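Local atomic coordinates of general Secretion Pathway Protein (Vibrio vulnificus, PDB entry 4G54), a protein that forms part of the bacterial type II secretion system, where its periplasmic region probably binds peptidoglycan. Residues 147-159 with 196-208. Numbering follows the deposited sequence.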
loop_
_atom_site.group_PDB
_atom_site.type_symbol
_atom_site.label_atom_id
_atom_site.label_comp_id
_atom_site.label_asym_id
_atom_site.label_seq_id
_atom_site.Cartn_x
_atom_site.Cartn_y
_atom_site.Cartn_z
ATOM N N ILE A 147 -16.996 3.114 11.358
ATOM C CA ILE A 147 -16.414 3.824 12.502
ATOM C C ILE A 147 -15.489 2.873 13.246
ATOM O O ILE A 147 -14.380 3.295 13.657
ATOM C CB ILE A 147 -17.500 4.338 13.419
ATOM C CG1 ILE A 147 -18.459 5.307 12.711
ATOM C CG2 ILE A 147 -16.843 5.043 14.613
ATOM C CD1 ILE A 147 -17.844 6.349 11.756
ATOM N N GLU A 148 -15.834 1.593 13.345
ATOM C CA GLU A 148 -14.940 0.654 14.002
ATOM C C GLU A 148 -13.653 0.540 13.245
ATOM O O GLU A 148 -12.538 0.426 13.831
ATOM C CB GLU A 148 -15.586 -0.761 14.084
ATOM C CG GLU A 148 -16.965 -0.729 14.683
ATOM C CD GLU A 148 -17.713 -2.082 14.588
ATOM O OE1 GLU A 148 -17.284 -3.014 13.869
ATOM O OE2 GLU A 148 -18.769 -2.171 15.258
ATOM N N VAL A 149 -13.733 0.521 11.893
ATOM C CA VAL A 149 -12.527 0.497 11.108
ATOM C C VAL A 149 -11.636 1.763 11.200
ATOM O O VAL A 149 -10.431 1.648 11.383
ATOM C CB VAL A 149 -12.891 0.308 9.572
ATOM C CG1 VAL A 149 -11.661 0.474 8.676
ATOM C CG2 VAL A 149 -13.471 -1.101 9.407
ATOM N N LEU A 150 -12.286 2.946 11.251
ATOM C CA LEU A 150 -11.602 4.228 11.549
ATOM C C LEU A 150 -10.840 4.145 12.890
ATOM O O LEU A 150 -9.634 4.465 12.941
ATOM C CB LEU A 150 -12.666 5.383 11.541
ATOM C CG LEU A 150 -11.979 6.672 11.901
ATOM C CD1 LEU A 150 -10.812 7.087 11.034
ATOM C CD2 LEU A 150 -13.080 7.783 11.946
ATOM N N ASP A 151 -11.548 3.583 13.875
ATOM C CA ASP A 151 -11.005 3.524 15.255
ATOM C C ASP A 151 -9.712 2.621 15.160
ATOM O O ASP A 151 -8.619 2.990 15.695
ATOM C CB ASP A 151 -12.107 2.972 16.105
ATOM C CG ASP A 151 -11.734 2.793 17.613
ATOM O OD1 ASP A 151 -10.944 3.599 18.151
ATOM O OD2 ASP A 151 -12.284 1.794 18.181
ATOM N N GLN A 152 -9.808 1.479 14.490
ATOM C CA GLN A 152 -8.699 0.574 14.442
ATOM C C GLN A 152 -7.529 1.175 13.663
ATOM O O GLN A 152 -6.346 1.001 14.100
ATOM C CB GLN A 152 -9.133 -0.754 13.751
ATOM C CG GLN A 152 -10.158 -1.458 14.661
ATOM C CD GLN A 152 -9.532 -2.071 15.967
ATOM O OE1 GLN A 152 -8.317 -2.383 16.031
ATOM N NE2 GLN A 152 -10.389 -2.234 17.036
ATOM N N LEU A 153 -7.809 1.863 12.532
ATOM C CA LEU A 153 -6.692 2.420 11.713
ATOM C C LEU A 153 -6.012 3.553 12.479
ATOM O O LEU A 153 -4.798 3.710 12.456
ATOM C CB LEU A 153 -7.315 2.989 10.394
ATOM C CG LEU A 153 -7.730 1.914 9.438
ATOM C CD1 LEU A 153 -8.506 2.575 8.250
ATOM C CD2 LEU A 153 -6.515 1.164 8.899
ATOM N N LEU A 154 -6.824 4.351 13.205
ATOM C CA LEU A 154 -6.172 5.496 13.936
ATOM C C LEU A 154 -5.286 4.954 15.020
ATOM O O LEU A 154 -4.181 5.497 15.222
ATOM C CB LEU A 154 -7.207 6.397 14.641
ATOM C CG LEU A 154 -7.876 7.317 13.715
ATOM C CD1 LEU A 154 -9.123 7.941 14.447
ATOM C CD2 LEU A 154 -6.827 8.494 13.354
ATOM N N ALA A 155 -5.695 3.902 15.736
ATOM C CA ALA A 155 -4.825 3.313 16.774
ATOM C C ALA A 155 -3.553 2.754 16.159
ATOM O O ALA A 155 -2.457 2.898 16.709
ATOM C CB ALA A 155 -5.611 2.225 17.548
ATOM N N LYS A 156 -3.679 2.216 14.941
ATOM C CA LYS A 156 -2.481 1.680 14.316
ATOM C C LYS A 156 -1.514 2.839 13.918
ATOM O O LYS A 156 -0.251 2.707 14.055
ATOM C CB LYS A 156 -2.872 0.874 13.043
ATOM C CG LYS A 156 -1.702 0.163 12.372
ATOM C CD LYS A 156 -1.508 -1.292 12.880
ATOM C CE LYS A 156 -2.230 -2.337 11.993
ATOM N NZ LYS A 156 -1.415 -3.107 10.963
ATOM N N ALA A 157 -2.026 3.932 13.357
ATOM C CA ALA A 157 -1.197 5.009 12.954
ATOM C C ALA A 157 -0.557 5.731 14.119
ATOM O O ALA A 157 0.653 6.061 14.066
ATOM C CB ALA A 157 -2.004 5.970 12.159
ATOM N N LEU A 158 -1.322 5.867 15.195
ATOM C CA LEU A 158 -0.833 6.583 16.365
ATOM C C LEU A 158 -0.027 5.695 17.299
ATOM O O LEU A 158 0.532 6.173 18.297
ATOM C CB LEU A 158 -1.997 7.233 17.156
ATOM C CG LEU A 158 -2.793 8.262 16.335
ATOM C CD1 LEU A 158 -3.878 8.788 17.273
ATOM C CD2 LEU A 158 -1.941 9.472 15.899
ATOM N N ASN A 159 0.012 4.382 16.992
ATOM C CA ASN A 159 0.679 3.419 17.846
ATOM C C ASN A 159 0.155 3.426 19.265
ATOM O O ASN A 159 0.980 3.390 20.267
ATOM C CB ASN A 159 2.182 3.552 17.782
ATOM C CG ASN A 159 2.780 2.247 17.558
ATOM O OD1 ASN A 159 3.128 1.926 16.401
ATOM N ND2 ASN A 159 2.752 1.390 18.584
ATOM N N LEU A 196 -8.743 10.845 5.653
ATOM C CA LEU A 196 -8.849 9.353 5.407
ATOM C C LEU A 196 -7.873 8.888 4.299
ATOM O O LEU A 196 -7.359 7.743 4.421
ATOM C CB LEU A 196 -10.271 9.004 5.021
ATOM C CG LEU A 196 -11.288 9.090 6.209
ATOM C CD1 LEU A 196 -12.741 8.804 5.678
ATOM C CD2 LEU A 196 -10.944 8.069 7.336
ATOM N N ALA A 197 -7.535 9.742 3.306
ATOM C CA ALA A 197 -6.592 9.304 2.299
ATOM C C ALA A 197 -5.212 9.146 2.930
ATOM O O ALA A 197 -4.571 8.122 2.633
ATOM C CB ALA A 197 -6.524 10.273 1.113
ATOM N N ARG A 198 -4.801 10.112 3.752
ATOM C CA ARG A 198 -3.506 9.950 4.388
ATOM C C ARG A 198 -3.474 8.778 5.338
ATOM O O ARG A 198 -2.511 8.019 5.305
ATOM C CB ARG A 198 -3.235 11.229 5.144
ATOM C CG ARG A 198 -1.832 11.314 5.887
ATOM C CD ARG A 198 -0.653 11.344 4.856
ATOM N NE ARG A 198 -0.725 12.634 4.142
ATOM C CZ ARG A 198 -0.395 13.845 4.611
ATOM N NH1 ARG A 198 -0.624 14.969 3.895
ATOM N NH2 ARG A 198 0.126 14.023 5.819
ATOM N N LEU A 199 -4.540 8.612 6.163
ATOM C CA LEU A 199 -4.547 7.534 7.152
ATOM C C LEU A 199 -4.409 6.167 6.461
ATOM O O LEU A 199 -3.586 5.314 6.871
ATOM C CB LEU A 199 -5.895 7.583 7.913
ATOM C CG LEU A 199 -6.026 6.466 8.926
ATOM C CD1 LEU A 199 -4.969 6.593 10.074
ATOM C CD2 LEU A 199 -7.419 6.652 9.536
ATOM N N GLN A 200 -5.182 5.987 5.356
ATOM C CA GLN A 200 -5.207 4.633 4.795
ATOM C C GLN A 200 -4.033 4.392 3.854
ATOM O O GLN A 200 -3.626 3.223 3.628
ATOM C CB GLN A 200 -6.535 4.454 4.034
ATOM C CG GLN A 200 -7.629 4.253 5.113
ATOM C CD GLN A 200 -8.996 4.368 4.407
ATOM O OE1 GLN A 200 -9.646 3.359 4.190
ATOM N NE2 GLN A 200 -9.391 5.573 3.979
ATOM N N HIS A 201 -3.379 5.446 3.318
ATOM C CA HIS A 201 -2.150 5.167 2.589
ATOM C C HIS A 201 -1.028 4.814 3.577
ATOM O O HIS A 201 -0.133 4.039 3.230
ATOM C CB HIS A 201 -1.830 6.396 1.716
ATOM C CG HIS A 201 -0.614 6.188 0.857
ATOM N ND1 HIS A 201 -0.614 5.605 -0.392
ATOM C CD2 HIS A 201 0.680 6.483 1.156
ATOM C CE1 HIS A 201 0.641 5.549 -0.844
ATOM N NE2 HIS A 201 1.443 6.046 0.084
ATOM N N MET A 202 -1.088 5.315 4.835
ATOM C CA MET A 202 0.019 5.032 5.788
ATOM C C MET A 202 -0.118 3.676 6.446
ATOM O O MET A 202 0.907 2.965 6.671
ATOM C CB MET A 202 -0.029 6.144 6.878
ATOM C CG MET A 202 0.410 7.564 6.487
ATOM S SD MET A 202 0.165 8.625 7.958
ATOM C CE MET A 202 1.253 7.767 9.122
ATOM N N VAL A 203 -1.370 3.273 6.789
ATOM C CA VAL A 203 -1.514 2.015 7.583
ATOM C C VAL A 203 -2.671 1.201 7.036
ATOM O O VAL A 203 -3.586 1.716 6.401
ATOM C CB VAL A 203 -1.772 2.270 9.138
ATOM C CG1 VAL A 203 -0.527 2.923 9.829
ATOM C CG2 VAL A 203 -2.996 3.095 9.330
ATOM N N SER A 204 -2.637 -0.121 7.328
ATOM C CA SER A 204 -3.720 -0.994 6.900
ATOM C C SER A 204 -4.125 -1.866 8.096
ATOM O O SER A 204 -3.302 -2.106 9.004
ATOM C CB SER A 204 -3.204 -1.988 5.837
ATOM O OG SER A 204 -2.422 -1.302 4.816
ATOM N N LEU A 205 -5.315 -2.442 7.983
ATOM C CA LEU A 205 -5.758 -3.396 9.099
ATOM C C LEU A 205 -4.897 -4.656 9.163
ATOM O O LEU A 205 -4.716 -5.195 10.270
ATOM C CB LEU A 205 -7.205 -3.825 8.893
ATOM C CG LEU A 205 -8.280 -2.705 8.902
ATOM C CD1 LEU A 205 -9.691 -3.240 8.546
ATOM C CD2 LEU A 205 -8.321 -1.942 10.259
ATOM N N SER A 206 -4.411 -5.143 8.020
ATOM C CA SER A 206 -3.371 -6.188 8.078
ATOM C C SER A 206 -2.345 -5.913 6.996
ATOM O O SER A 206 -2.690 -5.432 5.900
ATOM C CB SER A 206 -3.920 -7.630 8.003
ATOM O OG SER A 206 -2.939 -8.621 8.484
ATOM N N GLU A 207 -1.102 -6.280 7.325
ATOM C CA GLU A 207 0.033 -5.990 6.440
ATOM C C GLU A 207 0.823 -7.293 6.296
ATOM O O GLU A 207 1.902 -7.480 6.864
ATOM C CB GLU A 207 0.848 -4.835 7.051
ATOM C CG GLU A 207 -0.064 -3.632 7.438
ATOM C CD GLU A 207 0.709 -2.423 7.921
ATOM O OE1 GLU A 207 1.752 -2.667 8.564
ATOM O OE2 GLU A 207 0.250 -1.257 7.681
ATOM N N PRO A 208 0.212 -8.284 5.607
ATOM C CA PRO A 208 0.902 -9.543 5.533
ATOM C C PRO A 208 2.248 -9.457 4.879
ATOM O O PRO A 208 3.065 -10.381 5.027
ATOM C CB PRO A 208 -0.095 -10.494 4.819
ATOM C CG PRO A 208 -1.210 -9.632 4.441
ATOM C CD PRO A 208 -0.967 -8.241 4.739
HETATM O O HOH W 1 1.248 -4.585 10.982
#
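Leu-196 opens the contact by crossing Leu-150 at about a right angle, methyl against methyl (CD2 to CD1, 3.8 Å). One turn on, Leu-199 is a knob in a hole made by Leu-150, Leu-153, Leu-154 and Ala-157 of helix 145-158. With CG anti to the backbone N (chi1 178°), Leu-199 sets CD2 against Leu-150 CD1 and Leu-153 CB. Leu-199 CD1 meets Ala-157 CB at 3.7 Å. Gln-200 lays CG on Leu-153 CD1 (3.7 Å), while its amide is tied to Leu-196 O and Leu-134 N. At Val-203 the helix ends; CG1 rests on Ala-157 CA (3.8 Å), and CG2 faces Leu-153. Ser-204 O takes a hydrogen bond from Lys-156 NZ (2.9 Å), the ammonium lying almost straight beyond the carbonyl (171°). Leu-205 then turns CD2 back between Gln-152 CB and Leu-153 CD2, 3.8 Å from the latter. Glu-207 receives Ser-204 N on OE2; its OE1 forms a salt bridge with Arg-210 and a long one with Lys-156, where a water links OE1 to NZ. Segment 147-158 of the putative peptidoglycan-binding domain packs against 196-202 (axes at 65°) and 203-207: an aliphatic core is bordered by a lysine whose charge is probably stabilised by carbonyl, carboxylate and water.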